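Local coordinates for N-terminal acetyltransferase B complex subunit MDM20 (Candida albicans, PDB 5K04), which probably serves as the non-catalytic, auxiliary subunit of the NatB complex, which acetylates the N termini of proteins, at residues 506-509 with 510-514; 570-573 with 574-578; 642-646 with 647-651; 737-740 with 741-745. All blocks are in the same frame, centred on the assembly; numbering follows the deposited sequence.

Interaction 1 of 4, residues 506-509 with 510-514; sequences ISLN and FTVAK
Ile506 and Phe510, Ser507 and Thr511, Leu508 and Val512, and Asn509 and Ala513 are joined by successive i to i+4 backbone hydrogen bonds that make 506-514 the first turns of the alpha-helix 506-521, within the TPR-like family region of the subunit. The bonds at both ends are short, 2.8 Å from Phe510 N to Ile506 O and 2.8 Å from Ala513 N to Asn509 O, the latter with an N-H...O angle of 166°. Ser507 O differs from the other carbonyls because two donors of Thr511 share it. Thr511 N approaches Ser507 O from above the carbonyl plane at 3.1 Å, whereas the hydroxyl OG1, 2.7 Å from the same oxygen, lies closer to that plane. The threonine torsion sets OG1 beside its own backbone N and CG2 anti to it (chi1 -66°), which folds the hydroxyl back over the preceding turn; Asn446 is a further partner of OG1. Ser507 OG turns to Glu443 O, and Asn509 ND2 bonds to Asn504 OD1. On the face lined by Tyr534 and Leu535 of helix 525-537, Leu508 CD1 meets Val512 CG2 loosely at 4.4 Å. Phe510 sends its ring off the helix to Thr574 of helix 571-584, while its CB stays 3.2 Å from Ile506 O.

Interaction 2 of 4, residues 570-573 with 574-578; sequences NDVA and TKLKL
Asn570 O, the last carbonyl before helix 571-584, faces two groups of Thr574: the backbone N, in a weak bond of 3.4 Å, and the hydroxyl OG1 at 3.2 Å. The hydroxyl also meets a water, 2.9 Å from OG1, so the acceptor of its proton is not settled. That water donates to Asp571 OD1 and bridges the first turn from the carboxylate to the threonine. With OG1 beside the backbone N and anti to the carbonyl carbon (chi1 -62°), Thr574 leans back toward the start of the helix. The other carboxylate oxygen, Asp571 OD2, forms a salt bridge with Arg550.

Asn570 occupies the N-cap position, its OD1 accepting a weak bond of 3.4 Å from Ala573 N. Farther along, the backbone bonds tighten: Leu576 N reaches Val572 O at 3.0 Å, and Lys577 N reaches Ala573 O at 2.7 Å, almost in line with the carbonyl bond. Val572 and Leu576 lie side by side and point the same way, CG1 and CD1 4.0 Å apart, with Phe606 and Ile600 packed against both. Lys577 bends at chi2 and chi4; its CG passes 3.1 Å from Ala573 O before NZ turns to Asn668 and Glu671. Lys575 NZ bonds to Ser544 O, and the lysine makes a cation-pi contact with Tyr546. The whole is a side-chain-capped helix N terminus, Asn570 OD1 meeting the N-H of Ala573 in a weak capping bond, with the Thr574 hydroxyl lying back against the N-cap carbonyl, in this all-helical subunit.

Interaction 3 of 4, residues 642-646 with 647-651; sequences KNLKT and DKLKI
Lys648 lays its aliphatic chain across the carboxamide of Asn643, the two side chains crossing at a slant, with CG 3.5 Å and CD 3.6 Å from Asn643 OD1. This is a contact of methylene groups with an oxygen. A bend at chi2 (-63°) turns the lysine chain past the amide, and CG also comes near Lys642 O. Asn643 ND2 bonds back to Tyr639 O, one turn earlier in the same helix, which helps to fix the rotation of the carboxamide. Next to it, Leu649 sets CG 3.5 Å from Asn643 O, and its CD1 lies 4.4 Å from Leu644 CD2.

The backbone of the connection helps to place these side chains. Leu644 is the centre of an inverse gamma turn, closed by a weak bond from Lys645 N to Asn643 O, where the chain leaves helix 630-643. Lys645 is at the N-cap position of the next helix. Its carbonyl oxygen, Lys645 O, takes two donors, Leu649 N in the carbonyl plane and Lys648 N 55° out of it, each 2.9 Å from Lys645 O, in the manner of a tight first turn. Lys650 N then bonds to Thr646 O at 2.8 Å. Along the exposed side, Lys650 NZ and Asp647 OD1 form a salt bridge at 3.6 Å.

The short helix 646-649 therefore follows helix 630-643 almost at once. Leu644 and Leu649 face inward between helices 608-625 and 661-682, with helix 686-695 against Leu644 and helix 698-703 against Leu649 and Thr646.

Interaction 4 of 4, residues 737-740 with 741-745; sequences SSIE and DCVVA
Ile739 and Val743, one turn apart on the same face of the helix, bring their CG2 methyls to 4.2 Å. Val743 has CG1 anti to its backbone N (chi1 168°), which tucks CG2 back beside that N and 3.2 Å from Ile739 O. This hydrophobic face packs on helix 707-717, where Ile739 meets Gln711 and Ile715, and Val743 meets Val708. Farther round, Glu740 and Val744 repeat the spacing: CG of the glutamate lies 4.2 Å from CG2 of the valine. The glutamate chain is extended beyond CG, and the side chain touches His712 of helix 707-717.

The backbone beneath is regular alpha-helix, part of helix 729-747 close to the C terminus of this all-helical subunit. Asp741 N gives Ser737 O a nearly straight bond of 2.9 Å (176°), and Val744 N bonds to Glu740 O at 2.8 Å.

Ser738 and Cys742 form another pair, directed at the 424-427 loop, where Asp426 touches both and Thr424 and Leu427 touch the serine. Cys742 SG folds back beside its own N and lies 4.1 Å from Ser738 OG, a van der Waals approach. Asp741, exposed to solvent, has its carboxylate swung back over the preceding turn, OD2 3.1 Å from Ser737 O; both are acceptors, and no bond joins them. Ser737 OG is instead bonded to Leu733 O, one turn earlier.

How the interactions relate
From the N terminus the four contacts follow in series, and none nests in or crosses another. Each is local: interactions 1 and 4 lie within helices 506-521 and 729-747, interaction 2 opens helix 571-584, and interaction 3 closes the tight connection from helix 630-643 to helix 646-649. Interactions 1 and 2 touch although about 60 residues separate them: Thr574 CG2 packs 3.6 Å from Phe510 N, and Leu578 CD1 lies 3.5 Å from Asn509 OD1, joining helices 506-521 and 571-584. Helix 608-625 borders both interaction 2 and interaction 3, whose centres are about 22 Å apart. Interactions 3 and 4 touch none of the others; the nearest atoms of interactions 4 and 1 are about 11 Å apart.

Interaction 1 of 4, residues 506-509 with 510-514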
loop_
_atom_site.group_PDB
_atom_site.type_symbol
_atom_site.label_atom_id
_atom_site.label_comp_id
_atom_site.label_asym_id
_atom_site.label_seq_id
_atom_site.Cartn_x
_atom_site.Cartn_y
_atom_site.Cartn_z
ATOM N N ILE A 506 -7.694 1.582 -6.007
ATOM C CA ILE A 506 -8.109 2.901 -6.460
ATOM C C ILE A 506 -6.894 3.719 -6.890
ATOM O O ILE A 506 -6.968 4.503 -7.841
ATOM C CB ILE A 506 -8.934 3.590 -5.354
ATOM C CG1 ILE A 506 -9.367 5.003 -5.782
ATOM C CG2 ILE A 506 -8.164 3.638 -4.033
ATOM C CD1 ILE A 506 -10.457 5.004 -6.817
ATOM N N SER A 507 -5.739 3.486 -6.256
ATOM C CA SER A 507 -4.527 4.220 -6.628
ATOM C C SER A 507 -4.008 3.805 -8.008
ATOM O O SER A 507 -3.431 4.628 -8.738
ATOM C CB SER A 507 -3.448 4.020 -5.555
ATOM O OG SER A 507 -3.908 4.477 -4.286
ATOM N N LEU A 508 -4.177 2.528 -8.367
ATOM C CA LEU A 508 -3.792 2.041 -9.693
ATOM C C LEU A 508 -4.704 2.612 -10.762
ATOM O O LEU A 508 -4.247 3.056 -11.823
ATOM C CB LEU A 508 -3.855 0.508 -9.733
ATOM C CG LEU A 508 -4.034 -0.125 -11.116
ATOM C CD1 LEU A 508 -2.791 0.074 -11.988
ATOM C CD2 LEU A 508 -4.439 -1.637 -11.025
ATOM N N ASN A 509 -6.015 2.577 -10.500
ATOM C CA ASN A 509 -6.990 3.083 -11.460
ATOM C C ASN A 509 -6.924 4.602 -11.579
ATOM O O ASN A 509 -7.072 5.150 -12.675
ATOM C CB ASN A 509 -8.371 2.586 -11.055
ATOM C CG ASN A 509 -8.557 1.102 -11.384
ATOM O OD1 ASN A 509 -8.388 0.699 -12.539
ATOM N ND2 ASN A 509 -8.872 0.289 -10.375
ATOM N N PHE A 510 -6.647 5.291 -10.469
ATOM C CA PHE A 510 -6.378 6.722 -10.551
ATOM C C PHE A 510 -5.163 7.003 -11.423
ATOM O O PHE A 510 -5.169 7.947 -12.222
ATOM C CB PHE A 510 -6.163 7.316 -9.161
ATOM C CG PHE A 510 -5.949 8.778 -9.200
ATOM C CD1 PHE A 510 -6.980 9.612 -9.584
ATOM C CD2 PHE A 510 -4.719 9.317 -8.910
ATOM C CE1 PHE A 510 -6.788 10.958 -9.660
ATOM C CE2 PHE A 510 -4.520 10.666 -8.988
ATOM C CZ PHE A 510 -5.552 11.491 -9.366
ATOM N N THR A 511 -4.107 6.192 -11.268
ATOM C CA THR A 511 -2.913 6.331 -12.097
ATOM C C THR A 511 -3.254 6.213 -13.580
ATOM O O THR A 511 -2.789 7.020 -14.393
ATOM C CB THR A 511 -1.869 5.280 -11.671
ATOM O OG1 THR A 511 -1.411 5.555 -10.339
ATOM C CG2 THR A 511 -0.691 5.276 -12.603
ATOM N N VAL A 512 -4.097 5.233 -13.947
ATOM C CA VAL A 512 -4.512 5.071 -15.342
ATOM C C VAL A 512 -5.397 6.235 -15.778
ATOM O O VAL A 512 -5.203 6.804 -16.860
ATOM C CB VAL A 512 -5.221 3.712 -15.547
ATOM C CG1 VAL A 512 -5.793 3.586 -16.968
ATOM C CG2 VAL A 512 -4.272 2.529 -15.261
ATOM N N ALA A 513 -6.362 6.626 -14.932
ATOM C CA ALA A 513 -7.242 7.751 -15.261
ATOM C C ALA A 513 -6.446 9.031 -15.493
ATOM O O ALA A 513 -6.738 9.797 -16.420
ATOM C CB ALA A 513 -8.251 7.971 -14.136
ATOM N N LYS A 514 -5.427 9.261 -14.658
ATOM C CA LYS A 514 -4.612 10.466 -14.740
ATOM C C LYS A 514 -3.747 10.475 -15.998
ATOM O O LYS A 514 -3.574 11.519 -16.636
ATOM C CB LYS A 514 -3.750 10.565 -13.484
ATOM C CG LYS A 514 -3.108 11.901 -13.292
ATOM C CD LYS A 514 -4.073 12.901 -12.667
ATOM C CE LYS A 514 -3.299 14.162 -12.291
ATOM N NZ LYS A 514 -4.157 15.172 -11.641
#

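Interaction 2 of 4, residues 570-573 with 574-578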
loop_
_atom_site.group_PDB
_atom_site.type_symbol
_atom_site.label_atom_id
_atom_site.label_comp_id
_atom_site.label_asym_id
_atom_site.label_seq_id
_atom_site.Cartn_x
_atom_site.Cartn_y
_atom_site.Cartn_z
ATOM N N ASN A 570 -11.495 12.015 -5.492
ATOM C CA ASN A 570 -12.848 11.732 -5.996
ATOM C C ASN A 570 -12.827 10.334 -6.617
ATOM O O ASN A 570 -12.492 10.168 -7.795
ATOM C CB ASN A 570 -13.310 12.785 -7.001
ATOM C CG ASN A 570 -14.807 12.673 -7.309
ATOM O OD1 ASN A 570 -15.442 11.666 -6.991
ATOM N ND2 ASN A 570 -15.369 13.708 -7.924
ATOM N N ASP A 571 -13.202 9.335 -5.817
ATOM C CA ASP A 571 -13.003 7.947 -6.230
ATOM C C ASP A 571 -14.029 7.497 -7.259
ATOM O O ASP A 571 -13.704 6.698 -8.152
ATOM C CB ASP A 571 -13.036 7.011 -5.015
ATOM C CG ASP A 571 -11.900 7.298 -4.017
ATOM O OD1 ASP A 571 -11.006 8.128 -4.334
ATOM O OD2 ASP A 571 -11.921 6.712 -2.915
ATOM N N VAL A 572 -15.264 7.991 -7.161
ATOM C CA VAL A 572 -16.275 7.603 -8.139
ATOM C C VAL A 572 -15.971 8.198 -9.513
ATOM O O VAL A 572 -16.201 7.558 -10.542
ATOM C CB VAL A 572 -17.666 8.000 -7.634
ATOM C CG1 VAL A 572 -18.687 7.801 -8.726
ATOM C CG2 VAL A 572 -18.022 7.142 -6.399
ATOM N N ALA A 573 -15.425 9.418 -9.556
ATOM C CA ALA A 573 -15.076 10.016 -10.840
ATOM C C ALA A 573 -13.989 9.207 -11.542
ATOM O O ALA A 573 -14.028 9.023 -12.763
ATOM C CB ALA A 573 -14.638 11.467 -10.631
ATOM N N THR A 574 -13.016 8.711 -10.779
ATOM C CA THR A 574 -11.976 7.842 -11.327
ATOM C C THR A 574 -12.584 6.668 -12.078
ATOM O O THR A 574 -12.208 6.386 -13.217
ATOM C CB THR A 574 -11.086 7.343 -10.187
ATOM O OG1 THR A 574 -10.456 8.465 -9.568
ATOM C CG2 THR A 574 -10.029 6.375 -10.685
ATOM N N LYS A 575 -13.553 5.983 -11.458
ATOM C CA LYS A 575 -14.192 4.867 -12.146
ATOM C C LYS A 575 -14.922 5.332 -13.402
ATOM O O LYS A 575 -14.859 4.675 -14.450
ATOM C CB LYS A 575 -15.155 4.150 -11.200
ATOM C CG LYS A 575 -15.877 2.987 -11.892
ATOM C CD LYS A 575 -16.749 2.186 -10.934
ATOM C CE LYS A 575 -15.909 1.400 -9.938
ATOM N NZ LYS A 575 -16.726 0.388 -9.204
ATOM N N LEU A 576 -15.605 6.481 -13.320
ATOM C CA LEU A 576 -16.390 6.964 -14.447
ATOM C C LEU A 576 -15.495 7.403 -15.593
ATOM O O LEU A 576 -15.840 7.202 -16.766
ATOM C CB LEU A 576 -17.293 8.111 -13.996
ATOM C CG LEU A 576 -18.460 7.702 -13.093
ATOM C CD1 LEU A 576 -19.145 8.942 -12.486
ATOM C CD2 LEU A 576 -19.442 6.865 -13.890
ATOM N N LYS A 577 -14.355 8.022 -15.269
ATOM C CA LYS A 577 -13.387 8.382 -16.297
ATOM C C LYS A 577 -12.973 7.153 -17.086
ATOM O O LYS A 577 -12.921 7.181 -18.319
ATOM C CB LYS A 577 -12.163 9.051 -15.668
ATOM C CG LYS A 577 -12.437 10.429 -15.065
ATOM C CD LYS A 577 -13.045 11.395 -16.072
ATOM C CE LYS A 577 -13.084 12.822 -15.524
ATOM N NZ LYS A 577 -11.719 13.449 -15.313
ATOM N N LEU A 578 -12.694 6.050 -16.380
ATOM C CA LEU A 578 -12.255 4.830 -17.051
ATOM C C LEU A 578 -13.381 4.228 -17.881
ATOM O O LEU A 578 -13.143 3.717 -18.981
ATOM C CB LEU A 578 -11.730 3.834 -16.022
ATOM C CG LEU A 578 -10.554 4.381 -15.206
ATOM C CD1 LEU A 578 -10.008 3.313 -14.279
ATOM C CD2 LEU A 578 -9.459 4.902 -16.119
HETATM O O HOH W 1 -9.514 8.365 -6.855
#

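Interaction 3 of 4, residues 642-646 with 647-651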
loop_
_atom_site.group_PDB
_atom_site.type_symbol
_atom_site.label_atom_id
_atom_site.label_comp_id
_atom_site.label_asym_id
_atom_site.label_seq_id
_atom_site.Cartn_x
_atom_site.Cartn_y
_atom_site.Cartn_z
ATOM N N LYS A 642 -28.293 22.836 -24.765
ATOM C CA LYS A 642 -28.701 23.889 -23.847
ATOM C C LYS A 642 -27.590 24.244 -22.861
ATOM O O LYS A 642 -27.514 25.390 -22.406
ATOM C CB LYS A 642 -29.957 23.449 -23.094
ATOM C CG LYS A 642 -31.217 24.235 -23.420
ATOM C CD LYS A 642 -31.802 23.905 -24.802
ATOM C CE LYS A 642 -33.036 24.771 -25.105
ATOM N NZ LYS A 642 -33.552 24.616 -26.504
ATOM N N ASN A 643 -26.714 23.286 -22.530
ATOM C CA ASN A 643 -25.792 23.427 -21.413
ATOM C C ASN A 643 -24.321 23.526 -21.809
ATOM O O ASN A 643 -23.490 23.836 -20.950
ATOM C CB ASN A 643 -25.989 22.255 -20.443
ATOM C CG ASN A 643 -27.308 22.355 -19.662
ATOM O OD1 ASN A 643 -27.566 23.341 -18.965
ATOM N ND2 ASN A 643 -28.155 21.336 -19.802
ATOM N N LEU A 644 -23.972 23.269 -23.073
ATOM C CA LEU A 644 -22.614 23.532 -23.561
ATOM C C LEU A 644 -22.497 25.023 -23.890
ATOM O O LEU A 644 -22.444 25.458 -25.045
ATOM C CB LEU A 644 -22.288 22.653 -24.757
ATOM C CG LEU A 644 -21.895 21.214 -24.427
ATOM C CD1 LEU A 644 -21.257 20.533 -25.638
ATOM C CD2 LEU A 644 -20.958 21.217 -23.252
ATOM N N LYS A 645 -22.503 25.810 -22.819
ATOM C CA LYS A 645 -22.465 27.263 -22.853
ATOM C C LYS A 645 -21.807 27.718 -21.562
ATOM O O LYS A 645 -22.109 27.176 -20.495
ATOM C CB LYS A 645 -23.870 27.869 -22.942
ATOM C CG LYS A 645 -24.672 27.556 -24.194
ATOM C CD LYS A 645 -26.009 28.263 -24.128
ATOM C CE LYS A 645 -26.831 28.044 -25.394
ATOM N NZ LYS A 645 -28.263 28.489 -25.224
ATOM N N THR A 646 -20.931 28.728 -21.654
ATOM C CA THR A 646 -20.261 29.209 -20.445
ATOM C C THR A 646 -21.256 29.700 -19.404
ATOM O O THR A 646 -21.037 29.514 -18.202
ATOM C CB THR A 646 -19.262 30.321 -20.776
ATOM O OG1 THR A 646 -19.961 31.451 -21.296
ATOM C CG2 THR A 646 -18.310 29.817 -21.802
ATOM N N ASP A 647 -22.360 30.313 -19.846
ATOM C CA ASP A 647 -23.385 30.763 -18.909
ATOM C C ASP A 647 -23.929 29.619 -18.064
ATOM O O ASP A 647 -24.377 29.850 -16.940
ATOM C CB ASP A 647 -24.514 31.458 -19.664
ATOM C CG ASP A 647 -24.141 32.870 -20.085
ATOM O OD1 ASP A 647 -23.283 33.481 -19.405
ATOM O OD2 ASP A 647 -24.710 33.370 -21.084
ATOM N N LYS A 648 -23.889 28.385 -18.576
ATOM C CA LYS A 648 -24.271 27.231 -17.768
ATOM C C LYS A 648 -23.082 26.608 -17.053
ATOM O O LYS A 648 -23.221 26.117 -15.925
ATOM C CB LYS A 648 -24.950 26.167 -18.637
ATOM C CG LYS A 648 -26.281 26.601 -19.243
ATOM C CD LYS A 648 -27.305 26.880 -18.156
ATOM C CE LYS A 648 -28.645 27.279 -18.739
ATOM N NZ LYS A 648 -29.671 27.347 -17.660
ATOM N N LEU A 649 -21.914 26.602 -17.699
ATOM C CA LEU A 649 -20.755 25.896 -17.169
ATOM C C LEU A 649 -19.978 26.702 -16.134
ATOM O O LEU A 649 -19.147 26.119 -15.442
ATOM C CB LEU A 649 -19.832 25.491 -18.322
ATOM C CG LEU A 649 -20.452 24.514 -19.324
ATOM C CD1 LEU A 649 -19.580 24.393 -20.563
ATOM C CD2 LEU A 649 -20.682 23.143 -18.693
ATOM N N LYS A 650 -20.234 28.017 -16.023
ATOM C CA LYS A 650 -19.644 28.889 -15.002
ATOM C C LYS A 650 -19.791 28.343 -13.591
ATOM O O LYS A 650 -19.031 28.737 -12.701
ATOM C CB LYS A 650 -20.311 30.268 -15.000
ATOM C CG LYS A 650 -19.840 31.239 -16.024
ATOM C CD LYS A 650 -20.571 32.574 -15.869
ATOM C CE LYS A 650 -22.085 32.382 -15.775
ATOM N NZ LYS A 650 -22.855 33.681 -15.847
ATOM N N ILE A 651 -20.784 27.488 -13.347
ATOM C CA ILE A 651 -20.970 26.921 -12.021
ATOM C C ILE A 651 -19.804 26.052 -11.611
ATOM O O ILE A 651 -19.724 25.637 -10.455
ATOM C CB ILE A 651 -22.279 26.112 -11.946
ATOM C CG1 ILE A 651 -22.264 24.946 -12.936
ATOM C CG2 ILE A 651 -23.478 27.005 -12.214
ATOM C CD1 ILE A 651 -23.151 23.804 -12.502
#

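Interaction 4 of 4, residues 737-740 with 741-745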
loop_
_atom_site.group_PDB
_atom_site.type_symbol
_atom_site.label_atom_id
_atom_site.label_comp_id
_atom_site.label_asym_id
_atom_site.label_seq_id
_atom_site.Cartn_x
_atom_site.Cartn_y
_atom_site.Cartn_z
ATOM N N SER A 737 2.516 33.152 -9.540
ATOM C CA SER A 737 3.032 32.647 -10.810
ATOM C C SER A 737 2.508 31.245 -11.101
ATOM O O SER A 737 2.208 30.912 -12.255
ATOM C CB SER A 737 4.564 32.648 -10.802
ATOM O OG SER A 737 5.079 33.967 -10.771
ATOM N N SER A 738 2.405 30.407 -10.066
ATOM C CA SER A 738 1.933 29.035 -10.255
ATOM C C SER A 738 0.464 29.010 -10.642
ATOM O O SER A 738 0.054 28.225 -11.503
ATOM C CB SER A 738 2.151 28.213 -8.980
ATOM O OG SER A 738 1.539 26.940 -9.085
ATOM N N ILE A 739 -0.352 29.837 -9.986
ATOM C CA ILE A 739 -1.760 29.937 -10.358
ATOM C C ILE A 739 -1.877 30.355 -11.815
ATOM O O ILE A 739 -2.640 29.769 -12.589
ATOM C CB ILE A 739 -2.495 30.918 -9.425
ATOM C CG1 ILE A 739 -2.705 30.286 -8.050
ATOM C CG2 ILE A 739 -3.819 31.364 -10.032
ATOM C CD1 ILE A 739 -3.068 31.310 -6.989
ATOM N N GLU A 740 -1.086 31.353 -12.213
ATOM C CA GLU A 740 -1.128 31.859 -13.581
ATOM C C GLU A 740 -0.764 30.768 -14.579
ATOM O O GLU A 740 -1.551 30.431 -15.468
ATOM C CB GLU A 740 -0.180 33.056 -13.716
ATOM C CG GLU A 740 -0.073 33.608 -15.151
ATOM C CD GLU A 740 0.430 35.049 -15.212
ATOM O OE1 GLU A 740 0.724 35.643 -14.159
ATOM O OE2 GLU A 740 0.526 35.584 -16.324
ATOM N N ASP A 741 0.436 30.197 -14.432
ATOM C CA ASP A 741 0.900 29.167 -15.354
ATOM C C ASP A 741 -0.100 28.012 -15.460
ATOM O O ASP A 741 -0.420 27.555 -16.565
ATOM C CB ASP A 741 2.274 28.660 -14.906
ATOM C CG ASP A 741 3.344 29.744 -14.948
ATOM O OD1 ASP A 741 3.232 30.673 -15.774
ATOM O OD2 ASP A 741 4.304 29.664 -14.157
ATOM N N CYS A 742 -0.620 27.535 -14.327
ATOM C CA CYS A 742 -1.487 26.360 -14.391
ATOM C C CYS A 742 -2.849 26.714 -15.000
ATOM O O CYS A 742 -3.379 25.961 -15.822
ATOM C CB CYS A 742 -1.617 25.715 -13.001
ATOM S SG CYS A 742 -0.103 25.053 -12.309
ATOM N N VAL A 743 -3.397 27.885 -14.667
ATOM C CA VAL A 743 -4.711 28.272 -15.187
ATOM C C VAL A 743 -4.642 28.625 -16.671
ATOM O O VAL A 743 -5.533 28.262 -17.442
ATOM C CB VAL A 743 -5.294 29.439 -14.368
ATOM C CG1 VAL A 743 -6.508 30.027 -15.077
ATOM C CG2 VAL A 743 -5.683 28.972 -12.982
ATOM N N VAL A 744 -3.594 29.347 -17.091
ATOM C CA VAL A 744 -3.473 29.778 -18.488
ATOM C C VAL A 744 -3.260 28.581 -19.409
ATOM O O VAL A 744 -3.790 28.534 -20.528
ATOM C CB VAL A 744 -2.340 30.816 -18.625
ATOM C CG1 VAL A 744 -1.920 31.006 -20.097
ATOM C CG2 VAL A 744 -2.778 32.143 -18.021
ATOM N N ALA A 745 -2.490 27.590 -18.953
ATOM C CA ALA A 745 -2.325 26.361 -19.722
ATOM C C ALA A 745 -3.675 25.709 -20.013
ATOM O O ALA A 745 -3.906 25.216 -21.122
ATOM C CB ALA A 745 -1.408 25.404 -18.960
#